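Local coordinates for putative phosphomannomutase (Thermus thermophilus, PDB 1TUO), which probably acts as a magnesium-dependent phosphosugar mutase of the phosphohexose mutase family, perhaps a phosphopentomutase, shifting a phosphate group between positions on a sugar, at residues Val51-Ala65 with Gly102-Leu116. Sequence-based numbering, arbitrary orientation.
Sequences VVVGHDTRFLADAFA and GGAMLTASHNPPQYL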
ATOM      1  N   VAL A  51      20.051   7.190   9.258  1.00 18.49           N
ATOM      2  CA  VAL A  51      18.592   7.114   9.271  1.00 17.06           C
ATOM      3  C   VAL A  51      18.107   7.968   8.121  1.00 17.71           C
ATOM      4  O   VAL A  51      18.590   9.082   7.933  1.00 17.61           O
ATOM      5  CB  VAL A  51      17.977   7.691  10.567  1.00 17.77           C
ATOM      6  CG1 VAL A  51      16.446   7.591  10.501  1.00 19.25           C
ATOM      7  CG2 VAL A  51      18.500   6.937  11.777  1.00 21.01           C
ATOM      8  N   VAL A  52      17.160   7.440   7.353  1.00 16.26           N
ATOM      9  CA  VAL A  52      16.596   8.183   6.235  1.00 16.19           C
ATOM     10  C   VAL A  52      15.199   8.624   6.639  1.00 16.34           C
ATOM     11  O   VAL A  52      14.424   7.828   7.167  1.00 17.17           O
ATOM     12  CB  VAL A  52      16.520   7.314   4.968  1.00 16.85           C
ATOM     13  CG1 VAL A  52      16.060   8.155   3.790  1.00 18.20           C
ATOM     14  CG2 VAL A  52      17.896   6.715   4.669  1.00 18.21           C
ATOM     15  N   VAL A  53      14.896   9.899   6.420  1.00 15.93           N
ATOM     16  CA  VAL A  53      13.585  10.449   6.767  1.00 15.75           C
ATOM     17  C   VAL A  53      12.896  10.949   5.502  1.00 15.37           C
ATOM     18  O   VAL A  53      13.539  11.506   4.616  1.00 16.26           O
ATOM     19  CB  VAL A  53      13.724  11.638   7.750  1.00 15.61           C
ATOM     20  CG1 VAL A  53      12.340  12.231   8.062  1.00 16.37           C
ATOM     21  CG2 VAL A  53      14.389  11.171   9.038  1.00 15.34           C
ATOM     22  N   GLY A  54      11.587  10.747   5.421  1.00 16.24           N
ATOM     23  CA  GLY A  54      10.847  11.216   4.266  1.00 16.12           C
ATOM     24  C   GLY A  54       9.491  11.729   4.708  1.00 15.56           C
ATOM     25  O   GLY A  54       9.097  11.530   5.859  1.00 15.84           O
ATOM     26  N   HIS A  55       8.776  12.397   3.804  1.00 15.70           N
ATOM     27  CA  HIS A  55       7.444  12.910   4.132  1.00 16.99           C
ATOM     28  C   HIS A  55       6.569  12.927   2.885  1.00 16.11           C
ATOM     29  O   HIS A  55       7.088  12.892   1.775  1.00 16.03           O
ATOM     30  CB  HIS A  55       7.555  14.325   4.696  1.00 15.95           C
ATOM     31  CG  HIS A  55       8.075  15.328   3.715  1.00 16.15           C
ATOM     32  ND1 HIS A  55       7.259  15.988   2.819  1.00 17.97           N
ATOM     33  CD2 HIS A  55       9.327  15.795   3.499  1.00 16.67           C
ATOM     34  CE1 HIS A  55       7.988  16.820   2.096  1.00 17.66           C
ATOM     35  NE2 HIS A  55       9.246  16.723   2.490  1.00 17.62           N
ATOM     36  N   ASP A  56       5.248  12.969   3.066  1.00 14.80           N
ATOM     37  CA  ASP A  56       4.347  13.015   1.920  1.00 16.37           C
ATOM     38  C   ASP A  56       3.863  14.448   1.698  1.00 16.43           C
ATOM     39  O   ASP A  56       4.569  15.387   2.059  1.00 16.92           O
ATOM     40  CB  ASP A  56       3.179  12.031   2.083  1.00 16.46           C
ATOM     41  CG  ASP A  56       2.312  12.311   3.293  1.00 15.35           C
ATOM     42  OD1 ASP A  56       1.487  11.428   3.617  1.00 16.49           O
ATOM     43  OD2 ASP A  56       2.436  13.390   3.912  1.00 15.45           O
ATOM     44  N   THR A  57       2.685  14.623   1.102  1.00 15.91           N
ATOM     45  CA  THR A  57       2.191  15.975   0.829  1.00 16.95           C
ATOM     46  C   THR A  57       1.253  16.533   1.885  1.00 18.17           C
ATOM     47  O   THR A  57       0.698  17.622   1.706  1.00 18.47           O
ATOM     48  CB  THR A  57       1.444  16.043  -0.517  1.00 16.07           C
ATOM     49  OG1 THR A  57       0.231  15.284  -0.423  1.00 17.47           O
ATOM     50  CG2 THR A  57       2.306  15.476  -1.635  1.00 17.91           C
ATOM     51  N   ARG A  58       1.077  15.810   2.985  1.00 16.49           N
ATOM     52  CA  ARG A  58       0.183  16.284   4.042  1.00 15.29           C
ATOM     53  C   ARG A  58       0.657  17.600   4.637  1.00 16.45           C
ATOM     54  O   ARG A  58       1.838  17.922   4.588  1.00 15.86           O
ATOM     55  CB  ARG A  58       0.040  15.207   5.113  1.00 16.32           C
ATOM     56  CG  ARG A  58      -0.787  14.045   4.619  1.00 13.94           C
ATOM     57  CD  ARG A  58      -0.748  12.802   5.498  1.00 15.53           C
ATOM     58  NE  ARG A  58      -1.502  11.748   4.818  1.00 14.49           N
ATOM     59  CZ  ARG A  58      -2.813  11.573   4.941  1.00 16.36           C
ATOM     60  NH1 ARG A  58      -3.520  12.361   5.745  1.00 17.32           N
ATOM     61  NH2 ARG A  58      -3.435  10.656   4.213  1.00 16.28           N
ATOM     62  N   PHE A  59      -0.282  18.374   5.179  1.00 15.96           N
ATOM     63  CA  PHE A  59       0.040  19.676   5.750  1.00 17.19           C
ATOM     64  C   PHE A  59       1.102  19.565   6.848  1.00 15.21           C
ATOM     65  O   PHE A  59       0.968  18.774   7.774  1.00 15.42           O
ATOM     66  CB  PHE A  59      -1.234  20.329   6.305  1.00 16.72           C
ATOM     67  CG  PHE A  59      -1.073  21.792   6.625  1.00 17.52           C
ATOM     68  CD1 PHE A  59      -1.056  22.742   5.607  1.00 18.54           C
ATOM     69  CD2 PHE A  59      -0.931  22.214   7.943  1.00 19.56           C
ATOM     70  CE1 PHE A  59      -0.900  24.107   5.900  1.00 20.51           C
ATOM     71  CE2 PHE A  59      -0.774  23.578   8.246  1.00 20.95           C
ATOM     72  CZ  PHE A  59      -0.757  24.519   7.225  1.00 18.22           C
ATOM     73  N   LEU A  60       2.155  20.368   6.719  1.00 17.31           N
ATOM     74  CA  LEU A  60       3.266  20.391   7.668  1.00 18.07           C
ATOM     75  C   LEU A  60       4.095  19.109   7.712  1.00 16.63           C
ATOM     76  O   LEU A  60       5.011  19.002   8.526  1.00 16.97           O
ATOM     77  CB  LEU A  60       2.771  20.705   9.086  1.00 17.83           C
ATOM     78  CG  LEU A  60       2.407  22.162   9.391  1.00 20.79           C
ATOM     79  CD1 LEU A  60       1.760  22.232  10.764  1.00 23.03           C
ATOM     80  CD2 LEU A  60       3.655  23.038   9.332  1.00 22.14           C
ATOM     81  N   ALA A  61       3.805  18.145   6.840  1.00 16.69           N
ATOM     82  CA  ALA A  61       4.586  16.903   6.861  1.00 17.03           C
ATOM     83  C   ALA A  61       6.062  17.228   6.653  1.00 17.16           C
ATOM     84  O   ALA A  61       6.948  16.608   7.263  1.00 17.36           O
ATOM     85  CB  ALA A  61       4.098  15.946   5.776  1.00 17.06           C
ATOM     86  N   ASP A  62       6.324  18.203   5.788  1.00 17.32           N
ATOM     87  CA  ASP A  62       7.689  18.624   5.516  1.00 18.44           C
ATOM     88  C   ASP A  62       8.334  19.205   6.772  1.00 18.46           C
ATOM     89  O   ASP A  62       9.472  18.869   7.113  1.00 17.03           O
ATOM     90  CB  ASP A  62       7.723  19.633   4.347  1.00 20.51           C
ATOM     91  CG  ASP A  62       6.823  20.857   4.561  1.00 22.79           C
ATOM     92  OD1 ASP A  62       5.979  20.887   5.484  1.00 23.01           O
ATOM     93  OD2 ASP A  62       6.961  21.807   3.759  1.00 28.32           O
ATOM     94  N   ALA A  63       7.600  20.061   7.479  1.00 19.05           N
ATOM     95  CA  ALA A  63       8.128  20.663   8.701  1.00 17.92           C
ATOM     96  C   ALA A  63       8.376  19.615   9.790  1.00 17.86           C
ATOM     97  O   ALA A  63       9.379  19.680  10.510  1.00 17.76           O
ATOM     98  CB  ALA A  63       7.170  21.740   9.215  1.00 18.17           C
ATOM     99  N   PHE A  64       7.465  18.653   9.913  1.00 16.95           N
ATOM    100  CA  PHE A  64       7.624  17.597  10.910  1.00 16.63           C
ATOM    101  C   PHE A  64       8.843  16.747  10.564  1.00 15.80           C
ATOM    102  O   PHE A  64       9.591  16.329  11.447  1.00 15.62           O
ATOM    103  CB  PHE A  64       6.374  16.711  10.965  1.00 16.25           C
ATOM    104  CG  PHE A  64       5.205  17.336  11.701  1.00 16.81           C
ATOM    105  CD1 PHE A  64       4.002  17.571  11.052  1.00 16.91           C
ATOM    106  CD2 PHE A  64       5.302  17.644  13.053  1.00 18.74           C
ATOM    107  CE1 PHE A  64       2.904  18.102  11.743  1.00 18.19           C
ATOM    108  CE2 PHE A  64       4.215  18.175  13.747  1.00 19.54           C
ATOM    109  CZ  PHE A  64       3.015  18.400  13.089  1.00 18.52           C
ATOM    110  N   ALA A  65       9.038  16.492   9.273  1.00 15.67           N
ATOM    111  CA  ALA A  65      10.176  15.690   8.830  1.00 16.83           C
ATOM    112  C   ALA A  65      11.505  16.398   9.106  1.00 17.62           C
ATOM    113  O   ALA A  65      12.489  15.765   9.491  1.00 17.50           O
ATOM    114  CB  ALA A  65      10.049  15.374   7.338  1.00 17.30           C
ATOM    115  N   GLY A 102      17.798   2.395   9.505  1.00 16.71           N
ATOM    116  CA  GLY A 102      16.349   2.454   9.482  1.00 16.91           C
ATOM    117  C   GLY A 102      15.848   3.705   8.802  1.00 16.58           C
ATOM    118  O   GLY A 102      16.637   4.514   8.324  1.00 15.64           O
ATOM    119  N   GLY A 103      14.529   3.866   8.777  1.00 15.85           N
ATOM    120  CA  GLY A 103      13.934   5.035   8.155  1.00 16.06           C
ATOM    121  C   GLY A 103      12.649   5.430   8.856  1.00 15.82           C
ATOM    122  O   GLY A 103      12.009   4.608   9.513  1.00 15.86           O
ATOM    123  N   ALA A 104      12.278   6.699   8.715  1.00 16.05           N
ATOM    124  CA  ALA A 104      11.057   7.211   9.319  1.00 15.31           C
ATOM    125  C   ALA A 104      10.314   7.962   8.234  1.00 13.46           C
ATOM    126  O   ALA A 104      10.890   8.796   7.547  1.00 16.22           O
ATOM    127  CB  ALA A 104      11.387   8.145  10.471  1.00 16.90           C
ATOM    128  N   MET A 105       9.036   7.660   8.077  1.00 15.23           N
ATOM    129  CA  MET A 105       8.243   8.329   7.057  1.00 15.23           C
ATOM    130  C   MET A 105       7.063   9.074   7.677  1.00 14.33           C
ATOM    131  O   MET A 105       6.254   8.514   8.405  1.00 16.01           O
ATOM    132  CB  MET A 105       7.734   7.271   6.078  1.00 15.76           C
ATOM    133  CG  MET A 105       6.832   7.862   4.993  1.00 18.35           C
ATOM    134  SD  MET A 105       7.771   8.694   3.705  1.00 18.79           S
ATOM    135  CE  MET A 105       6.383   9.392   2.799  1.00 17.86           C
ATOM    136  N   LEU A 106       6.985  10.365   7.372  1.00 14.66           N
ATOM    137  CA  LEU A 106       5.892  11.191   7.867  1.00 14.46           C
ATOM    138  C   LEU A 106       4.757  11.034   6.860  1.00 14.72           C
ATOM    139  O   LEU A 106       4.812  11.564   5.742  1.00 15.18           O
ATOM    140  CB  LEU A 106       6.317  12.662   7.967  1.00 16.45           C
ATOM    141  CG  LEU A 106       7.017  13.116   9.259  1.00 17.27           C
ATOM    142  CD1 LEU A 106       6.019  13.074  10.419  1.00 18.16           C
ATOM    143  CD2 LEU A 106       8.232  12.230   9.550  1.00 18.93           C
ATOM    144  N   THR A 107       3.744  10.274   7.257  1.00 15.66           N
ATOM    145  CA  THR A 107       2.598  10.030   6.402  1.00 14.53           C
ATOM    146  C   THR A 107       1.465   9.392   7.188  1.00 15.21           C
ATOM    147  O   THR A 107       1.683   8.831   8.263  1.00 15.30           O
ATOM    148  CB  THR A 107       2.972   9.077   5.228  1.00 14.83           C
ATOM    149  OG1 THR A 107       1.871   8.972   4.319  1.00 15.32           O
ATOM    150  CG2 THR A 107       3.299   7.679   5.751  1.00 15.26           C
ATOM    151  N   ALA A 108       0.257   9.517   6.645  1.00 14.50           N
ATOM    152  CA  ALA A 108      -0.935   8.908   7.212  1.00 17.09           C
ATOM    153  C   ALA A 108      -1.575   8.151   6.043  1.00 17.75           C
ATOM    154  O   ALA A 108      -2.777   7.869   6.026  1.00 18.40           O
ATOM    155  CB  ALA A 108      -1.886   9.960   7.774  1.00 18.22           C
ATOM    156  N   SER A 109      -0.738   7.862   5.048  1.00 18.58           N
ATOM    157  CA  SER A 109      -1.119   7.072   3.882  1.00 18.07           C
ATOM    158  C   SER A 109      -2.420   7.463   3.177  1.00 19.64           C
ATOM    159  O   SER A 109      -2.489   8.495   2.520  1.00 19.65           O
ATOM    160  CB  SER A 109      -1.161   5.594   4.310  1.00 20.41           C
ATOM    161  OG  SER A 109      -1.312   4.705   3.213  1.00 20.57           O
ATOM    162  N   HIS A 110      -3.445   6.634   3.325  1.00 19.29           N
ATOM    163  CA  HIS A 110      -4.734   6.861   2.667  1.00 21.99           C
ATOM    164  C   HIS A 110      -5.789   7.513   3.558  1.00 21.02           C
ATOM    165  O   HIS A 110      -6.940   7.659   3.151  1.00 21.94           O
ATOM    166  CB  HIS A 110      -5.268   5.521   2.176  1.00 25.02           C
ATOM    167  CG  HIS A 110      -5.541   4.557   3.285  1.00 29.56           C
ATOM    168  ND1 HIS A 110      -6.766   4.469   3.911  1.00 31.87           N
ATOM    169  CD2 HIS A 110      -4.726   3.691   3.932  1.00 32.72           C
ATOM    170  CE1 HIS A 110      -6.693   3.590   4.895  1.00 33.68           C
ATOM    171  NE2 HIS A 110      -5.466   3.104   4.929  1.00 34.06           N
ATOM    172  N   ASN A 111      -5.407   7.906   4.766  1.00 20.17           N
ATOM    173  CA  ASN A 111      -6.355   8.512   5.693  1.00 21.14           C
ATOM    174  C   ASN A 111      -6.762   9.943   5.366  1.00 19.54           C
ATOM    175  O   ASN A 111      -6.122  10.620   4.567  1.00 18.81           O
ATOM    176  CB  ASN A 111      -5.792   8.454   7.109  1.00 22.57           C
ATOM    177  CG  ASN A 111      -5.762   7.049   7.655  1.00 26.88           C
ATOM    178  OD1 ASN A 111      -6.784   6.358   7.674  1.00 31.72           O
ATOM    179  ND2 ASN A 111      -4.595   6.611   8.107  1.00 29.37           N
ATOM    180  N   PRO A 112      -7.858  10.418   5.985  1.00 20.45           N
ATOM    181  CA  PRO A 112      -8.330  11.780   5.743  1.00 20.31           C
ATOM    182  C   PRO A 112      -7.204  12.790   5.986  1.00 19.56           C
ATOM    183  O   PRO A 112      -6.286  12.535   6.768  1.00 19.84           O
ATOM    184  CB  PRO A 112      -9.485  11.918   6.731  1.00 21.02           C
ATOM    185  CG  PRO A 112     -10.060  10.524   6.744  1.00 20.36           C
ATOM    186  CD  PRO A 112      -8.801   9.673   6.837  1.00 20.60           C
ATOM    187  N   PRO A 113      -7.284  13.961   5.339  1.00 19.71           N
ATOM    188  CA  PRO A 113      -6.314  15.059   5.414  1.00 19.98           C
ATOM    189  C   PRO A 113      -5.827  15.510   6.793  1.00 17.92           C
ATOM    190  O   PRO A 113      -4.667  15.897   6.944  1.00 18.43           O
ATOM    191  CB  PRO A 113      -7.024  16.197   4.683  1.00 21.17           C
ATOM    192  CG  PRO A 113      -7.883  15.501   3.711  1.00 20.86           C
ATOM    193  CD  PRO A 113      -8.433  14.347   4.498  1.00 20.88           C
ATOM    194  N   GLN A 114      -6.708  15.480   7.785  1.00 18.46           N
ATOM    195  CA  GLN A 114      -6.339  15.940   9.119  1.00 18.77           C
ATOM    196  C   GLN A 114      -5.366  15.035   9.867  1.00 18.65           C
ATOM    197  O   GLN A 114      -4.834  15.431  10.900  1.00 16.40           O
ATOM    198  CB  GLN A 114      -7.589  16.151   9.991  1.00 20.43           C
ATOM    199  CG  GLN A 114      -8.387  14.888  10.264  1.00 22.25           C
ATOM    200  CD  GLN A 114      -9.445  14.629   9.212  1.00 23.04           C
ATOM    201  OE1 GLN A 114      -9.252  14.929   8.034  1.00 25.12           O
ATOM    202  NE2 GLN A 114     -10.571  14.059   9.633  1.00 25.68           N
ATOM    203  N   TYR A 115      -5.125  13.834   9.347  1.00 16.66           N
ATOM    204  CA  TYR A 115      -4.215  12.904  10.011  1.00 17.33           C
ATOM    205  C   TYR A 115      -2.787  12.924   9.500  1.00 15.48           C
ATOM    206  O   TYR A 115      -2.531  13.207   8.335  1.00 17.33           O
ATOM    207  CB  TYR A 115      -4.704  11.459   9.876  1.00 19.03           C
ATOM    208  CG  TYR A 115      -6.008  11.175  10.563  1.00 22.39           C
ATOM    209  CD1 TYR A 115      -7.219  11.320   9.887  1.00 23.47           C
ATOM    210  CD2 TYR A 115      -6.037  10.759  11.894  1.00 23.16           C
ATOM    211  CE1 TYR A 115      -8.428  11.054  10.522  1.00 24.80           C
ATOM    212  CE2 TYR A 115      -7.237  10.492  12.539  1.00 25.70           C
ATOM    213  CZ  TYR A 115      -8.427  10.641  11.848  1.00 26.47           C
ATOM    214  OH  TYR A 115      -9.617  10.374  12.485  1.00 29.95           O
ATOM    215  N   LEU A 116      -1.865  12.609  10.399  1.00 17.13           N
ATOM    216  CA  LEU A 116      -0.459  12.498  10.052  1.00 16.76           C
ATOM    217  C   LEU A 116       0.077  11.434  11.006  1.00 17.90           C
ATOM    218  O   LEU A 116      -0.595  11.046  11.966  1.00 17.65           O
ATOM    219  CB  LEU A 116       0.265  13.839  10.220  1.00 17.18           C
ATOM    220  CG  LEU A 116       1.607  14.045   9.491  1.00 22.29           C
ATOM    221  CD1 LEU A 116       1.701  13.192   8.229  1.00 18.53           C
ATOM    222  CD2 LEU A 116       1.765  15.521   9.142  1.00 21.34           C
TER
HETATM  223  O   HOH W   1      -0.729  10.765   2.298  1.00 19.66           O
HETATM  224  O   HOH W   2      -2.843  17.129   5.011  1.00 18.13           O
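L106 meets F64 and A65 of helix 61-65, its CD1 lying 3.7 Å from F64 CB. L116 sends CD2 to within 3.6 Å of F64 CD1, while its other methyl rests against R58 CD. Strands 51-55 and 102-106 run parallel in the first alpha/beta/alpha domain, and their last backbone bond runs from D56 N, just past its strand, to L106 O.

R58 organises the polar edge. Extended from CG to NE (chi2 168°, chi3 -175°), its side chain brings the guanidinium to loop 107-114 and the start of strand 115-122, with A108 CB over one face. NH2 donates in the guanidinium plane to S109 O and, at 2.7 Å, to N111 O; NH1 reaches P112 O and Y115 O. D56 OD1 forms a salt bridge with R58 NE, its hydrogen bond weak, and accepts from T107 OG1 (2.6 Å), which receives S109 N in an ST turn. With an alanine at R58, these carbonyls would lose their common tie, and D56 would probably lack its charge mate and the loop shift. One buried cation thus fixes the TASHNP loop, whose S109 is probably the phosphate-carrying serine, as in relatives, hydrogen-bonded to D249 and D251, probable magnesium ligands.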